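Local coordinates for origin recognition complex subunit 2 ORC2 (Aeropyrum pernix, PDB 1W5S), which binds DNA and ATP and takes part in regulating DNA replication, as an archaeal member of the Cdc6/cdc18 family, at residues Y221-Q226 and R261-L266. Residues are numbered along the deposited sequence; the frame is centred on the assembly and turned at random.
Sequences YTILEQ and RAIVAL. With ADP (adenosine-5'-diphosphate), chain E.
Ile223 and Ile263 meet across two helices and also both touch the bound ADP. Their side chains cross at about a right angle, with CG2 of Ile223 3.6 Å from CD1 of Ile263. CG2 of Ile223 stands anti to the backbone N, while CG1 lies beside that N (chi1 -75°). CG1 and CD1 thereby lie along the base, while CG2 meets Ile263 and also nears ADP N3. CD1 of Ile223 sits over the face of the adenine, 3.8 Å from ADP C5. CD1 of Ile263 reaches the ribose, 3.9 Å from ADP C1', the carbon that carries the base. An alanine in place of Ile223 would probably open a gap over the adenine and take from Ile263 CD1 its contact on the facing helix.

Both helices, 217-231 and 259-275, belong to the lid of this AAA+ ATPase. The lid helices thus supply an apolar surface to the nucleotide, whose phosphate end is bound by the P-loop residues Gly62, Gly64, Lys65 and Thr67. Tyr215 and Arg227 add hydrogen bonds to ADP.

Leu224 makes the larger share of the contact between the helices through one methyl, CD2. Leu224 CD2 lies 3.4 Å from Ala262 O, the oxygen that accepts the helical bond from Leu266 N. Leu224 CD2 is also 4.0 Å from Ala262 CB and 3.9 Å from Leu266 CD2. No hydrogen bond joins the two segments. Their axes cross at -40° and come within 10.0 Å. The side chain of Ala262 also touches Ile245 of helix 239-249.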
ATOM      1  N   TYR A 221      18.069   5.354  -4.950  1.00 37.89           N
ATOM      2  CA  TYR A 221      19.095   6.373  -5.030  1.00 37.92           C
ATOM      3  C   TYR A 221      18.474   7.767  -5.168  1.00 38.19           C
ATOM      4  O   TYR A 221      18.723   8.652  -4.347  1.00 39.73           O
ATOM      5  CB  TYR A 221      20.112   6.130  -6.172  1.00 38.29           C
ATOM      6  CG  TYR A 221      21.170   7.191  -6.048  1.00 38.59           C
ATOM      7  CD1 TYR A 221      21.051   8.388  -6.716  1.00 39.02           C
ATOM      8  CD2 TYR A 221      22.212   7.042  -5.171  1.00 38.43           C
ATOM      9  CE1 TYR A 221      21.962   9.370  -6.582  1.00 37.48           C
ATOM     10  CE2 TYR A 221      23.115   8.007  -5.023  1.00 39.98           C
ATOM     11  CZ  TYR A 221      22.977   9.196  -5.732  1.00 39.25           C
ATOM     12  OH  TYR A 221      23.904  10.205  -5.589  1.00 40.01           O
ATOM     13  N   THR A 222      17.652   7.960  -6.190  1.00 37.23           N
ATOM     14  CA  THR A 222      17.042   9.238  -6.405  1.00 36.28           C
ATOM     15  C   THR A 222      16.281   9.719  -5.140  1.00 34.77           C
ATOM     16  O   THR A 222      16.286  10.889  -4.804  1.00 35.02           O
ATOM     17  CB  THR A 222      16.104   9.191  -7.652  1.00 37.10           C
ATOM     18  OG1 THR A 222      16.888   9.038  -8.823  1.00 38.88           O
ATOM     19  CG2 THR A 222      15.285  10.476  -7.806  1.00 36.98           C
ATOM     20  N   ILE A 223      15.603   8.824  -4.462  1.00 33.88           N
ATOM     21  CA  ILE A 223      14.867   9.177  -3.216  1.00 33.69           C
ATOM     22  C   ILE A 223      15.790   9.559  -2.092  1.00 32.61           C
ATOM     23  O   ILE A 223      15.522  10.482  -1.403  1.00 32.38           O
ATOM     24  CB  ILE A 223      13.939   7.994  -2.765  1.00 33.46           C
ATOM     25  CG1 ILE A 223      12.725   7.950  -3.702  1.00 33.09           C
ATOM     26  CG2 ILE A 223      13.495   8.080  -1.306  1.00 32.25           C
ATOM     27  CD1 ILE A 223      11.905   6.692  -3.592  1.00 34.60           C
ATOM     28  N   LEU A 224      16.885   8.829  -1.911  1.00 34.08           N
ATOM     29  CA  LEU A 224      17.860   9.108  -0.839  1.00 34.41           C
ATOM     30  C   LEU A 224      18.618  10.408  -1.105  1.00 34.03           C
ATOM     31  O   LEU A 224      18.735  11.272  -0.244  1.00 33.93           O
ATOM     32  CB  LEU A 224      18.828   7.942  -0.688  1.00 35.82           C
ATOM     33  CG  LEU A 224      18.326   6.580  -0.165  1.00 36.13           C
ATOM     34  CD1 LEU A 224      19.395   5.550  -0.299  1.00 34.61           C
ATOM     35  CD2 LEU A 224      17.934   6.718   1.245  1.00 38.83           C
ATOM     36  N   GLU A 225      19.085  10.543  -2.329  1.00 34.42           N
ATOM     37  CA  GLU A 225      19.753  11.757  -2.771  1.00 34.80           C
ATOM     38  C   GLU A 225      18.936  13.018  -2.387  1.00 33.80           C
ATOM     39  O   GLU A 225      19.477  14.003  -1.944  1.00 32.44           O
ATOM     40  CB  GLU A 225      20.039  11.710  -4.310  1.00 34.69           C
ATOM     41  CG  GLU A 225      21.109  12.714  -4.692  1.00 36.09           C
ATOM     42  CD  GLU A 225      21.260  13.021  -6.173  1.00 36.38           C
ATOM     43  OE1 GLU A 225      22.415  13.201  -6.563  1.00 41.63           O
ATOM     44  OE2 GLU A 225      20.273  13.133  -6.925  1.00 38.54           O
ATOM     45  N   GLN A 226      17.620  12.974  -2.585  1.00 34.65           N
ATOM     46  CA  GLN A 226      16.782  14.168  -2.408  1.00 34.69           C
ATOM     47  C   GLN A 226      16.656  14.474  -0.899  1.00 34.70           C
ATOM     48  O   GLN A 226      16.629  15.639  -0.457  1.00 32.19           O
ATOM     49  CB  GLN A 226      15.417  13.944  -3.066  1.00 34.68           C
ATOM     50  CG  GLN A 226      14.332  14.913  -2.597  1.00 34.11           C
ATOM     51  CD  GLN A 226      12.993  14.661  -3.247  1.00 34.85           C
ATOM     52  OE1 GLN A 226      12.450  13.532  -3.199  1.00 35.00           O
ATOM     53  NE2 GLN A 226      12.421  15.718  -3.828  1.00 32.30           N
ATOM     54  N   ARG A 261      12.612   1.512   4.420  1.00 36.62           N
ATOM     55  CA  ARG A 261      13.839   0.843   4.924  1.00 37.12           C
ATOM     56  C   ARG A 261      15.040   1.660   4.493  1.00 37.05           C
ATOM     57  O   ARG A 261      15.951   1.835   5.288  1.00 36.98           O
ATOM     58  CB  ARG A 261      13.996  -0.612   4.477  1.00 35.71           C
ATOM     59  CG  ARG A 261      13.173  -1.606   5.258  1.00 40.90           C
ATOM     60  CD  ARG A 261      13.508  -3.128   5.063  1.00 42.74           C
ATOM     61  NE  ARG A 261      14.763  -3.370   5.773  1.00 51.66           N
ATOM     62  CZ  ARG A 261      15.401  -4.538   5.968  1.00 52.25           C
ATOM     63  NH1 ARG A 261      14.943  -5.691   5.508  1.00 52.73           N
ATOM     64  NH2 ARG A 261      16.556  -4.529   6.632  1.00 53.29           N
ATOM     65  N   ALA A 262      15.061   2.137   3.237  1.00 36.76           N
ATOM     66  CA  ALA A 262      16.210   2.913   2.716  1.00 36.60           C
ATOM     67  C   ALA A 262      16.479   4.239   3.466  1.00 36.98           C
ATOM     68  O   ALA A 262      17.638   4.578   3.811  1.00 35.45           O
ATOM     69  CB  ALA A 262      16.009   3.196   1.270  1.00 36.93           C
ATOM     70  N   ILE A 263      15.393   4.984   3.749  1.00 36.76           N
ATOM     71  CA  ILE A 263      15.531   6.285   4.434  1.00 35.56           C
ATOM     72  C   ILE A 263      15.906   6.088   5.942  1.00 35.24           C
ATOM     73  O   ILE A 263      16.741   6.792   6.482  1.00 33.73           O
ATOM     74  CB  ILE A 263      14.284   7.156   4.234  1.00 35.81           C
ATOM     75  CG1 ILE A 263      14.285   7.685   2.802  1.00 34.80           C
ATOM     76  CG2 ILE A 263      14.178   8.349   5.297  1.00 35.01           C
ATOM     77  CD1 ILE A 263      12.986   8.135   2.305  1.00 33.88           C
ATOM     78  N   VAL A 264      15.284   5.120   6.564  1.00 34.68           N
ATOM     79  CA  VAL A 264      15.575   4.725   7.937  1.00 35.04           C
ATOM     80  C   VAL A 264      17.048   4.337   8.127  1.00 35.37           C
ATOM     81  O   VAL A 264      17.699   4.765   9.082  1.00 33.97           O
ATOM     82  CB  VAL A 264      14.594   3.578   8.386  1.00 34.59           C
ATOM     83  CG1 VAL A 264      14.975   2.956   9.706  1.00 34.40           C
ATOM     84  CG2 VAL A 264      13.162   4.161   8.490  1.00 33.41           C
ATOM     85  N   ALA A 265      17.572   3.587   7.168  1.00 36.03           N
ATOM     86  CA  ALA A 265      18.970   3.221   7.169  1.00 35.81           C
ATOM     87  C   ALA A 265      19.873   4.438   7.106  1.00 36.26           C
ATOM     88  O   ALA A 265      20.872   4.516   7.838  1.00 37.24           O
ATOM     89  CB  ALA A 265      19.303   2.241   6.003  1.00 35.12           C
ATOM     90  N   LEU A 266      19.586   5.330   6.165  1.00 36.79           N
ATOM     91  CA  LEU A 266      20.355   6.554   6.004  1.00 36.95           C
ATOM     92  C   LEU A 266      20.275   7.420   7.280  1.00 36.68           C
ATOM     93  O   LEU A 266      21.255   7.935   7.781  1.00 35.82           O
ATOM     94  CB  LEU A 266      19.851   7.315   4.771  1.00 37.22           C
ATOM     95  CG  LEU A 266      20.450   8.682   4.595  1.00 37.79           C
ATOM     96  CD1 LEU A 266      21.976   8.537   4.625  1.00 38.93           C
ATOM     97  CD2 LEU A 266      19.938   9.327   3.329  1.00 38.37           C
TER
HETATM   98  PB  ADP E 700       3.794   2.627   1.495  1.00 20.83           P
HETATM   99  O1B ADP E 700       4.117   1.732   2.663  1.00 22.58           O
HETATM  100  O2B ADP E 700       3.668   1.871   0.176  1.00 26.04           O
HETATM  101  O3B ADP E 700       2.536   3.481   1.778  1.00 27.24           O
HETATM  102  PA  ADP E 700       5.097   5.207   1.948  1.00 24.64           P
HETATM  103  O1A ADP E 700       4.713   5.107   3.386  1.00 21.40           O
HETATM  104  O2A ADP E 700       4.393   6.125   0.975  1.00 22.03           O
HETATM  105  O3A ADP E 700       5.042   3.635   1.357  1.00 22.57           O
HETATM  106  O5' ADP E 700       6.693   5.492   1.848  1.00 23.02           O
HETATM  107  C5' ADP E 700       7.686   4.935   2.739  1.00 20.46           C
HETATM  108  C4' ADP E 700       8.759   5.951   2.983  1.00 18.59           C
HETATM  109  O4' ADP E 700       9.454   6.222   1.751  1.00 19.70           O
HETATM  110  C3' ADP E 700       8.229   7.302   3.438  1.00 21.77           C
HETATM  111  O3' ADP E 700       9.203   7.983   4.200  1.00 22.66           O
HETATM  112  C2' ADP E 700       8.031   8.106   2.137  1.00 21.91           C
HETATM  113  O2' ADP E 700       8.176   9.536   2.329  1.00 19.86           O
HETATM  114  C1' ADP E 700       9.211   7.572   1.303  1.00 22.38           C
HETATM  115  N9  ADP E 700       8.881   7.681  -0.132  1.00 21.33           N
HETATM  116  C8  ADP E 700       8.175   6.756  -0.811  1.00 21.20           C
HETATM  117  N7  ADP E 700       8.033   7.092  -2.080  1.00 19.18           N
HETATM  118  C5  ADP E 700       8.667   8.239  -2.254  1.00 20.46           C
HETATM  119  C6  ADP E 700       8.849   9.117  -3.404  1.00 22.04           C
HETATM  120  N6  ADP E 700       8.296   8.744  -4.589  1.00 23.77           N
HETATM  121  N1  ADP E 700       9.585  10.246  -3.237  1.00 23.77           N
HETATM  122  C2  ADP E 700      10.086  10.557  -1.995  1.00 22.31           C
HETATM  123  N3  ADP E 700       9.908   9.768  -0.902  1.00 20.70           N
HETATM  124  C4  ADP E 700       9.235   8.634  -0.967  1.00 19.20           C